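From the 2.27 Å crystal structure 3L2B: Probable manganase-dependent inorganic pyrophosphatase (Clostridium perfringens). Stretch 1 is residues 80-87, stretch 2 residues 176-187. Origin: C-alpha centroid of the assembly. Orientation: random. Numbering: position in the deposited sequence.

Stretch 1, residues 80-87: DNILDTLS
Stretch 2 (176-187) TASRLIVQSLPV

What fills the apolar centre of the contact? Leu 86, the first residue after its helix to leave helical phi/psi (-97/7), takes part in each of its apolar side-chain pairs. Its CA-to-CB bond runs sideways to the other stretch, but chi1 m and chi2 t bring the end of the side chain nearer. Leu 86 CD2 lies 3.9 Å from CB of Leu 180 and 4.3 Å from CB of Ala 177, while Leu 86 CD1 lies 4.3 Å from CG1 of Ile 181, whose chi angles are both t. Leu 180 points toward stretch 1 with chi1 m and chi2 t. These are van der Waals contacts between buried or partly exposed aliphatic groups, which gain by excluding water.

How do the backbones run past each other? Stretch 1 enters already in a helix, which lasts to Thr 85, phi/psi near -60/-45, and turns at Ser 87 (43/51). Stretch 2 enters already helical at Thr 176 and, further on, forms a 3-10 segment at 182-184, where Ser 184 N bonds to Ile 181 O at 3.1 Å; extended values follow at Leu 185 (-53/138) and Pro 186 (-72/144). The register is antiparallel in sense: CA of Leu 86 is 6.5 Å from CA of Ala 177, and CA of Asn 81 is 5.1 Å from CA of Ser 184. The 425 Å² buried between them, both sides summed, joins residues that lie at least 91 positions apart in sequence.

Why does Thr 85 fit so closely against the turn? It points toward stretch 2 with chi1 m, and Thr 85 CG2 sits 3.1 Å from O of Leu 180 and 3.8 Å from CB of Gln 183. Thr 85 OG1 donates to O of Asn 81 at 2.8 Å, one helical turn back, so the donor is used within its own helix, and Thr 85 OG1 meets Ser 184 CB at 3.2 Å as a packing contact only. Ser 184 mirrors this economy: with chi1 p, its OG donates to O of Ile 181 at 2.7 Å, and CG1 of Ile 82 (chi1 m, chi2 t) packs 3.7 Å from that OG.

What bonds the polar edge? Asn 81 points toward stretch 2 with chi1 at -81° and chi2 at 21°, and its ND2 donates to O of Ser 184 at 3.1 Å, with an N-H...acceptor angle of 147°. This is the only hydrogen bond across the contact, a side-chain amide meeting a backbone carbonyl at the end of the 3-10 segment. Asn 81 ND2 is also 4.2 Å from CA of Pro 186, where the contact runs out.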

# COMPACT_ATOMS: atom_id res chain seq x y z
N ASP A 80 -4.05 -5.23 19.29
CA ASP A 80 -5.08 -6.06 18.62
C ASP A 80 -5.02 -5.98 17.08
O ASP A 80 -5.12 -6.99 16.37
CB ASP A 80 -6.49 -5.64 19.08
CG ASP A 80 -6.79 -6.11 20.50
OD1 ASP A 80 -6.34 -7.22 20.86
OD2 ASP A 80 -7.43 -5.36 21.26
N ASN A 81 -4.89 -4.76 16.60
CA ASN A 81 -4.87 -4.51 15.16
C ASN A 81 -3.68 -5.19 14.49
O ASN A 81 -3.82 -5.87 13.46
CB ASN A 81 -4.89 -3.02 14.85
CG ASN A 81 -6.29 -2.45 14.93
OD1 ASN A 81 -7.16 -3.04 15.55
ND2 ASN A 81 -6.52 -1.33 14.27
N ILE A 82 -2.53 -5.04 15.15
CA ILE A 82 -1.29 -5.64 14.70
C ILE A 82 -1.43 -7.16 14.75
O ILE A 82 -1.07 -7.86 13.79
CB ILE A 82 -0.08 -5.20 15.54
CG1 ILE A 82 0.22 -3.72 15.33
CG2 ILE A 82 1.16 -5.98 15.15
CD1 ILE A 82 1.14 -3.09 16.40
N LEU A 83 -1.98 -7.68 15.85
CA LEU A 83 -2.17 -9.14 15.97
C LEU A 83 -3.02 -9.66 14.82
O LEU A 83 -2.67 -10.66 14.21
CB LEU A 83 -2.82 -9.55 17.29
CG LEU A 83 -1.91 -9.56 18.53
CD1 LEU A 83 -2.76 -9.82 19.81
CD2 LEU A 83 -0.79 -10.58 18.39
N ASP A 84 -4.11 -8.97 14.51
CA ASP A 84 -5.03 -9.41 13.45
C ASP A 84 -4.35 -9.38 12.09
O ASP A 84 -4.45 -10.32 11.32
CB ASP A 84 -6.26 -8.52 13.36
CG ASP A 84 -7.22 -8.93 12.22
OD1 ASP A 84 -7.94 -9.93 12.39
OD2 ASP A 84 -7.24 -8.29 11.14
N THR A 85 -3.67 -8.27 11.81
CA THR A 85 -3.08 -8.01 10.51
C THR A 85 -1.97 -9.01 10.19
O THR A 85 -1.80 -9.43 9.07
CB THR A 85 -2.50 -6.58 10.43
OG1 THR A 85 -3.54 -5.64 10.72
CG2 THR A 85 -1.92 -6.30 9.04
N LEU A 86 -1.20 -9.38 11.20
CA LEU A 86 -0.07 -10.29 11.02
C LEU A 86 -0.46 -11.73 11.36
O LEU A 86 0.37 -12.63 11.38
CB LEU A 86 1.12 -9.84 11.87
CG LEU A 86 1.69 -8.46 11.51
CD1 LEU A 86 2.86 -8.10 12.43
CD2 LEU A 86 2.12 -8.44 10.04
N SER A 87 -1.75 -11.92 11.61
CA SER A 87 -2.27 -13.21 12.13
C SER A 87 -1.34 -13.74 13.21
O SER A 87 -0.89 -14.88 13.19
CB SER A 87 -2.43 -14.24 11.01
OG SER A 87 -3.29 -13.75 9.99
N THR A 176 7.36 -10.09 4.37
CA THR A 176 5.90 -10.08 4.35
C THR A 176 5.35 -9.29 5.54
O THR A 176 4.49 -8.45 5.39
CB THR A 176 5.29 -11.50 4.30
OG1 THR A 176 5.83 -12.19 3.17
CG2 THR A 176 3.80 -11.45 4.14
N ALA A 177 5.90 -9.52 6.72
CA ALA A 177 5.48 -8.79 7.92
C ALA A 177 5.69 -7.28 7.74
O ALA A 177 4.87 -6.45 8.16
CB ALA A 177 6.27 -9.29 9.18
N SER A 178 6.78 -6.94 7.06
CA SER A 178 7.13 -5.53 6.84
C SER A 178 6.11 -4.89 5.91
O SER A 178 5.69 -3.77 6.12
CB SER A 178 8.52 -5.39 6.27
OG SER A 178 9.50 -5.90 7.17
N ARG A 179 5.70 -5.66 4.93
CA ARG A 179 4.81 -5.19 3.87
C ARG A 179 3.38 -5.09 4.38
O ARG A 179 2.61 -4.22 3.96
CB ARG A 179 4.93 -6.16 2.66
CG ARG A 179 4.09 -5.89 1.48
CD ARG A 179 4.31 -6.96 0.39
NE ARG A 179 3.83 -8.31 0.73
CZ ARG A 179 2.54 -8.66 0.87
NH1 ARG A 179 1.57 -7.77 0.76
NH2 ARG A 179 2.21 -9.92 1.16
N LEU A 180 3.06 -5.94 5.35
CA LEU A 180 1.69 -6.04 5.88
C LEU A 180 1.40 -5.14 7.07
O LEU A 180 0.25 -4.80 7.32
CB LEU A 180 1.41 -7.46 6.36
CG LEU A 180 1.25 -8.57 5.34
CD1 LEU A 180 1.31 -9.94 6.07
CD2 LEU A 180 -0.07 -8.40 4.57
N ILE A 181 2.43 -4.80 7.83
CA ILE A 181 2.21 -4.20 9.13
C ILE A 181 1.50 -2.84 9.05
O ILE A 181 0.76 -2.47 10.00
CB ILE A 181 3.51 -4.10 9.95
CG1 ILE A 181 3.16 -3.97 11.43
CG2 ILE A 181 4.35 -2.94 9.43
CD1 ILE A 181 4.34 -3.89 12.38
N VAL A 182 1.65 -2.11 7.93
CA VAL A 182 0.97 -0.79 7.82
C VAL A 182 -0.55 -0.92 7.63
O VAL A 182 -1.31 0.03 7.84
CB VAL A 182 1.52 0.10 6.73
CG1 VAL A 182 3.01 0.37 7.04
CG2 VAL A 182 1.33 -0.52 5.33
N GLN A 183 -0.98 -2.13 7.31
CA GLN A 183 -2.40 -2.41 7.14
C GLN A 183 -3.10 -2.51 8.50
O GLN A 183 -4.29 -2.69 8.60
CB GLN A 183 -2.58 -3.72 6.37
CG GLN A 183 -1.84 -3.72 5.00
CD GLN A 183 -2.21 -4.93 4.18
OE1 GLN A 183 -3.11 -5.67 4.55
NE2 GLN A 183 -1.51 -5.14 3.06
N SER A 184 -2.32 -2.40 9.56
CA SER A 184 -2.85 -2.55 10.89
C SER A 184 -3.27 -1.19 11.44
O SER A 184 -3.96 -1.12 12.45
CB SER A 184 -1.80 -3.23 11.78
OG SER A 184 -0.84 -2.28 12.11
N LEU A 185 -2.88 -0.12 10.74
CA LEU A 185 -3.23 1.25 11.15
C LEU A 185 -4.74 1.46 11.37
O LEU A 185 -5.57 1.04 10.56
CB LEU A 185 -2.78 2.29 10.11
CG LEU A 185 -1.27 2.46 9.90
CD1 LEU A 185 -0.97 3.47 8.78
CD2 LEU A 185 -0.63 2.87 11.16
N PRO A 186 -5.11 2.18 12.44
CA PRO A 186 -6.55 2.47 12.59
C PRO A 186 -7.06 3.47 11.59
O PRO A 186 -6.37 4.40 11.24
CB PRO A 186 -6.65 3.07 14.01
CG PRO A 186 -5.30 3.72 14.25
CD PRO A 186 -4.29 2.89 13.42
N VAL A 187 -8.30 3.26 11.14
CA VAL A 187 -8.83 4.09 10.07
C VAL A 187 -8.78 5.57 10.43
O VAL A 187 -8.58 6.41 9.54
CB VAL A 187 -10.26 3.66 9.61
CG1 VAL A 187 -10.22 2.28 8.88
CG2 VAL A 187 -11.20 3.62 10.76